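Protein (soluble lytic transglycosylase SLT70) (Escherichia coli, PDB 1QSA) cleaves the glycosidic bonds between N-acetylmuramic acid and N-acetylglucosamine in peptidoglycan, leaving a 1,6-anhydro bond on the muramic acid product. Local coordinates at residues V145-G150 / A177-A182; L158-L163 / T170-V175. All blocks are in the same frame, centred on the assembly; numbering follows the deposited sequence.

Contact 1: residues V145-G150 / A177-A182; sequences VWRASG and AGQMPA. With SO4 (sulfate ion), chain M.
Arg147 lays its guanidinium group against Pro181, whose CG sits over one face of it, while the outer edge of the group grips the backbone carbonyl of Gln179. Both terminal nitrogens serve that one oxygen: NH1 of Arg147 stands 2.7 Å from Gln179 O and lies in the carbonyl plane, whereas NH2, 2.9 Å from Gln179 O, is tilted 24° from it. The side chain is fully extended, with chi1 at 180°, and this length lets an arginine span backbones whose nearest CA atoms, those of Arg147 and Pro181, are 9.5 Å apart. NH2 of Arg147 also donates to sulfate O3 at 2.9 Å, and the backbone N of Ala182 donates to O2 of the same ion, which probably comes from the crystallisation liquor. A water accepts from NH1 of Arg147. Gln179 follows helix 170-178, and consistent with this its carbonyl O takes both Arg147 bonds. The Trp146 side chain packs on helix 118-129. Tyr157 of helix 154-166 touches Arg147, Gln179 and Pro181, placing this bridge across the ends of helices 138-148 and 170-178, beside the helix that joins them.

Contact 2: residues L158-L163 / T170-V175; sequences LERIRL and TGLVTV. With SO4 (sulfate ion), chain N.
With chi1 near 180° in both, Arg160 (-169°) and Leu172 (177°) send their side chains out from neighbouring helices until they cross at about a right angle. The arginine stays extended as far as NE, and CD2 of Leu172 settles over one face of its guanidinium, 3.4 Å above the plane and offset toward the rim; the closest approach is NH2 of Arg160 to CD2 of Leu172, 3.7 Å. A flat cation accepts a methyl group on its face while its N-H groups point elsewhere: NE of Arg160 donates to the carbonyl of Thr131 and NH2 to that of Lys133, and Trp129 makes a cation-pi contact. These bonds give the buried charge polar partners and fix the plane on which the leucine rests.

Ile161 and Val173 mark the closest backbone approach, with 5.3 Å between their CA atoms. Such nearness suits beta-branched residues, whose methyl groups lie close to the main chain, and neither CB points straight at the other helix: CG2 of Ile161 meets CG1 of Val173 at 4.1 Å, and CG2 of Val173 lies 3.8 Å from the carbonyl O of Ile161. Helices 154-166 and 170-178, joined by a short turn and running in roughly opposite directions, form a helical hairpin within the alpha-superhelix of Slt70. Phe213 and Met217 of helix 212-228 cover Ile161, and Ile191 and Ala195 of helix 185-196 cover Val173.

Away from the partner helix, Arg162 bends at chi3 (70°) and turns back to Glu159, one turn earlier. NE reaches OE1 and NH2 reaches OE2, a side-on salt bridge. The guanidinium also holds a sulfate, probably from the crystallisation liquor, through NH1 and NH2, with NH1 of Arg162 3.0 Å from sulfate O3, while NH1 donates to OE1 of Gln216 as well.

Overall arrangement
From the N terminus the chain runs through helix 138-148, which supplies the first half of contact 1, then into helix 154-166, which supplies the first half of contact 2. After a short turn, helix 170-178 packs back against its predecessor, so contact 2 closes a small loop between segments only seven residues apart in sequence. Continuing past the end of that helix, 177-182 returns to 145-150 and closes the larger loop of contact 1, inside which contact 2 is nested. Their centres lie about 13 Å apart, and they meet where CE of Met180 packs 3.7 Å from CD1 of Ile161. Together they tie together three successive helices of the superhelix, 138-148, 154-166 and 170-178.

Contact 1: residues V145-G150 / A177-A182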
loop_
_atom_site.group_PDB
_atom_site.type_symbol
_atom_site.label_atom_id
_atom_site.label_comp_id
_atom_site.label_asym_id
_atom_site.label_seq_id
_atom_site.Cartn_x
_atom_site.Cartn_y
_atom_site.Cartn_z
ATOM N N VAL A 145 32.699 -2.360 12.258
ATOM C CA VAL A 145 33.910 -1.524 12.283
ATOM C C VAL A 145 33.629 -0.148 12.879
ATOM O O VAL A 145 34.495 0.441 13.543
ATOM C CB VAL A 145 34.616 -1.404 10.883
ATOM C CG1 VAL A 145 35.093 -2.781 10.415
ATOM C CG2 VAL A 145 33.706 -0.757 9.840
ATOM N N TRP A 146 32.406 0.349 12.681
ATOM C CA TRP A 146 31.995 1.643 13.213
ATOM C C TRP A 146 32.081 1.592 14.733
ATOM O O TRP A 146 32.682 2.469 15.360
ATOM C CB TRP A 146 30.569 1.972 12.763
ATOM C CG TRP A 146 29.963 3.222 13.343
ATOM C CD1 TRP A 146 30.596 4.401 13.644
ATOM C CD2 TRP A 146 28.581 3.416 13.671
ATOM N NE1 TRP A 146 29.691 5.314 14.133
ATOM C CE2 TRP A 146 28.447 4.735 14.160
ATOM C CE3 TRP A 146 27.441 2.600 13.593
ATOM C CZ2 TRP A 146 27.215 5.263 14.567
ATOM C CZ3 TRP A 146 26.220 3.123 13.998
ATOM C CH2 TRP A 146 26.118 4.446 14.478
ATOM N N ARG A 147 31.511 0.546 15.320
ATOM C CA ARG A 147 31.552 0.386 16.766
ATOM C C ARG A 147 32.997 0.158 17.250
ATOM O O ARG A 147 33.410 0.708 18.267
ATOM C CB ARG A 147 30.654 -0.777 17.205
ATOM C CG ARG A 147 30.647 -1.014 18.713
ATOM C CD ARG A 147 29.641 -2.090 19.093
ATOM N NE ARG A 147 29.613 -2.311 20.541
ATOM C CZ ARG A 147 28.751 -3.108 21.164
ATOM N NH1 ARG A 147 27.812 -3.761 20.484
ATOM N NH2 ARG A 147 28.819 -3.247 22.484
ATOM N N ALA A 148 33.769 -0.617 16.498
ATOM C CA ALA A 148 35.152 -0.910 16.866
ATOM C C ALA A 148 36.056 0.325 16.871
ATOM O O ALA A 148 37.075 0.338 17.562
ATOM C CB ALA A 148 35.730 -1.980 15.943
ATOM N N SER A 149 35.663 1.362 16.134
ATOM C CA SER A 149 36.440 2.598 16.036
ATOM C C SER A 149 36.370 3.477 17.281
ATOM O O SER A 149 37.195 4.378 17.449
ATOM C CB SER A 149 35.945 3.438 14.862
ATOM O OG SER A 149 34.724 4.073 15.203
ATOM N N GLY A 150 35.339 3.262 18.100
ATOM C CA GLY A 150 35.141 4.056 19.298
ATOM C C GLY A 150 34.323 5.297 19.000
ATOM O O GLY A 150 34.037 6.091 19.899
ATOM N N ALA A 177 20.400 -5.793 22.394
ATOM C CA ALA A 177 20.584 -5.877 23.841
ATOM C C ALA A 177 21.573 -6.985 24.212
ATOM O O ALA A 177 22.285 -6.874 25.212
ATOM C CB ALA A 177 19.241 -6.073 24.557
ATOM N N GLY A 178 21.623 -8.043 23.402
ATOM C CA GLY A 178 22.562 -9.130 23.653
ATOM C C GLY A 178 24.008 -8.680 23.461
ATOM O O GLY A 178 24.924 -9.273 24.023
ATOM N N GLN A 179 24.212 -7.641 22.653
ATOM C CA GLN A 179 25.546 -7.088 22.390
ATOM C C GLN A 179 25.649 -5.688 23.013
ATOM O O GLN A 179 26.408 -4.852 22.548
ATOM C CB GLN A 179 25.779 -6.968 20.872
ATOM C CG GLN A 179 25.448 -8.218 20.047
ATOM C CD GLN A 179 25.473 -7.968 18.540
ATOM O OE1 GLN A 179 25.899 -6.913 18.073
ATOM N NE2 GLN A 179 25.014 -8.948 17.774
ATOM N N MET A 180 24.888 -5.435 24.074
ATOM C CA MET A 180 24.870 -4.115 24.715
ATOM C C MET A 180 26.214 -3.522 25.156
ATOM O O MET A 180 27.061 -4.229 25.713
ATOM C CB MET A 180 23.960 -4.164 25.950
ATOM C CG MET A 180 23.585 -2.806 26.504
ATOM S SD MET A 180 22.384 -1.998 25.458
ATOM C CE MET A 180 20.846 -2.429 26.309
ATOM N N PRO A 181 26.451 -2.229 24.856
ATOM C CA PRO A 181 27.703 -1.591 25.277
ATOM C C PRO A 181 27.685 -1.611 26.812
ATOM O O PRO A 181 26.612 -1.624 27.420
ATOM C CB PRO A 181 27.544 -0.158 24.772
ATOM C CG PRO A 181 26.706 -0.316 23.538
ATOM C CD PRO A 181 25.702 -1.376 23.917
ATOM N N ALA A 182 28.859 -1.591 27.436
ATOM C CA ALA A 182 28.950 -1.624 28.898
ATOM C C ALA A 182 28.122 -0.556 29.612
ATOM O O ALA A 182 27.607 -0.805 30.704
ATOM C CB ALA A 182 30.412 -1.541 29.336
HETATM S S SO4 M . 31.687 -1.851 24.929
HETATM O O1 SO4 M . 31.258 -0.455 25.150
HETATM O O2 SO4 M . 31.043 -2.732 25.922
HETATM O O3 SO4 M . 31.318 -2.277 23.562
HETATM O O4 SO4 M . 33.154 -1.945 25.085
HETATM O O HOH W 1 27.237 -3.962 17.603
#

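Contact 2: residues L158-L163 / T170-V175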
loop_
_atom_site.group_PDB
_atom_site.type_symbol
_atom_site.label_atom_id
_atom_site.label_comp_id
_atom_site.label_asym_id
_atom_site.label_seq_id
_atom_site.Cartn_x
_atom_site.Cartn_y
_atom_site.Cartn_z
ATOM N N LEU A 158 21.548 2.879 21.937
ATOM C CA LEU A 158 20.319 2.761 22.714
ATOM C C LEU A 158 19.105 3.262 21.914
ATOM O O LEU A 158 18.017 2.681 21.995
ATOM C CB LEU A 158 20.468 3.529 24.032
ATOM C CG LEU A 158 19.547 3.089 25.169
ATOM C CD1 LEU A 158 19.783 1.612 25.512
ATOM C CD2 LEU A 158 19.802 3.977 26.383
ATOM N N GLU A 159 19.306 4.299 21.100
ATOM C CA GLU A 159 18.238 4.845 20.261
ATOM C C GLU A 159 17.732 3.820 19.240
ATOM O O GLU A 159 16.533 3.761 18.947
ATOM C CB GLU A 159 18.722 6.121 19.556
ATOM C CG GLU A 159 17.778 6.681 18.485
ATOM C CD GLU A 159 16.412 7.112 19.013
ATOM O OE1 GLU A 159 16.200 7.111 20.250
ATOM O OE2 GLU A 159 15.544 7.454 18.176
ATOM N N ARG A 160 18.634 3.012 18.681
ATOM C CA ARG A 160 18.176 2.009 17.734
ATOM C C ARG A 160 17.308 0.959 18.431
ATOM O O ARG A 160 16.371 0.430 17.823
ATOM C CB ARG A 160 19.331 1.333 16.981
ATOM C CG ARG A 160 18.789 0.496 15.827
ATOM C CD ARG A 160 19.862 -0.119 14.938
ATOM N NE ARG A 160 19.235 -0.704 13.758
ATOM C CZ ARG A 160 19.758 -1.674 13.018
ATOM N NH1 ARG A 160 20.936 -2.199 13.337
ATOM N NH2 ARG A 160 19.085 -2.131 11.962
ATOM N N ILE A 161 17.627 0.643 19.691
ATOM C CA ILE A 161 16.830 -0.321 20.465
ATOM C C ILE A 161 15.409 0.234 20.630
ATOM O O ILE A 161 14.421 -0.481 20.414
ATOM C CB ILE A 161 17.468 -0.615 21.861
ATOM C CG1 ILE A 161 18.745 -1.442 21.679
ATOM C CG2 ILE A 161 16.457 -1.322 22.769
ATOM C CD1 ILE A 161 19.452 -1.812 22.959
ATOM N N ARG A 162 15.314 1.532 20.932
ATOM C CA ARG A 162 14.013 2.190 21.087
ATOM C C ARG A 162 13.243 2.141 19.762
ATOM O O ARG A 162 12.064 1.784 19.731
ATOM C CB ARG A 162 14.193 3.651 21.528
ATOM C CG ARG A 162 12.878 4.349 21.892
ATOM C CD ARG A 162 13.088 5.834 22.181
ATOM N NE ARG A 162 13.420 6.559 20.959
ATOM C CZ ARG A 162 12.524 7.070 20.117
ATOM N NH1 ARG A 162 11.232 6.990 20.382
ATOM N NH2 ARG A 162 12.921 7.698 19.017
ATOM N N LEU A 163 13.927 2.455 18.662
ATOM C CA LEU A 163 13.295 2.436 17.338
ATOM C C LEU A 163 12.850 1.026 16.934
ATOM O O LEU A 163 11.758 0.845 16.365
ATOM C CB LEU A 163 14.242 3.004 16.267
ATOM C CG LEU A 163 14.550 4.511 16.313
ATOM C CD1 LEU A 163 15.661 4.851 15.321
ATOM C CD2 LEU A 163 13.309 5.324 16.019
ATOM N N THR A 170 11.131 -6.980 17.623
ATOM C CA THR A 170 11.621 -7.513 18.893
ATOM C C THR A 170 12.847 -8.408 18.717
ATOM O O THR A 170 13.658 -8.544 19.639
ATOM C CB THR A 170 10.504 -8.239 19.653
ATOM O OG1 THR A 170 9.912 -9.220 18.792
ATOM C CG2 THR A 170 9.443 -7.235 20.091
ATOM N N GLY A 171 12.974 -9.034 17.547
ATOM C CA GLY A 171 14.151 -9.845 17.280
ATOM C C GLY A 171 15.393 -8.953 17.277
ATOM O O GLY A 171 16.436 -9.304 17.849
ATOM N N LEU A 172 15.293 -7.791 16.629
ATOM C CA LEU A 172 16.409 -6.845 16.584
ATOM C C LEU A 172 16.659 -6.267 17.983
ATOM O O LEU A 172 17.803 -6.096 18.387
ATOM C CB LEU A 172 16.150 -5.728 15.567
ATOM C CG LEU A 172 17.209 -4.618 15.447
ATOM C CD1 LEU A 172 18.589 -5.206 15.136
ATOM C CD2 LEU A 172 16.785 -3.604 14.386
ATOM N N VAL A 173 15.592 -5.986 18.728
ATOM C CA VAL A 173 15.761 -5.471 20.089
ATOM C C VAL A 173 16.636 -6.431 20.896
ATOM O O VAL A 173 17.591 -6.013 21.561
ATOM C CB VAL A 173 14.386 -5.303 20.822
ATOM C CG1 VAL A 173 14.616 -4.951 22.307
ATOM C CG2 VAL A 173 13.597 -4.178 20.168
ATOM N N THR A 174 16.325 -7.720 20.776
ATOM C CA THR A 174 17.048 -8.759 21.479
ATOM C C THR A 174 18.502 -8.890 21.025
ATOM O O THR A 174 19.397 -9.010 21.863
ATOM C CB THR A 174 16.272 -10.087 21.397
ATOM O OG1 THR A 174 15.143 -9.999 22.282
ATOM C CG2 THR A 174 17.142 -11.270 21.785
ATOM N N VAL A 175 18.747 -8.854 19.712
ATOM C CA VAL A 175 20.118 -8.945 19.204
ATOM C C VAL A 175 20.956 -7.759 19.708
ATOM O O VAL A 175 22.091 -7.943 20.167
ATOM C CB VAL A 175 20.157 -8.994 17.643
ATOM C CG1 VAL A 175 21.594 -8.803 17.113
ATOM C CG2 VAL A 175 19.625 -10.327 17.163
HETATM S S SO4 N . 9.777 9.285 17.780
HETATM O O1 SO4 N . 10.639 8.373 16.999
HETATM O O2 SO4 N . 8.724 9.832 16.900
HETATM O O3 SO4 N . 9.156 8.544 18.896
HETATM O O4 SO4 N . 10.587 10.394 18.325
#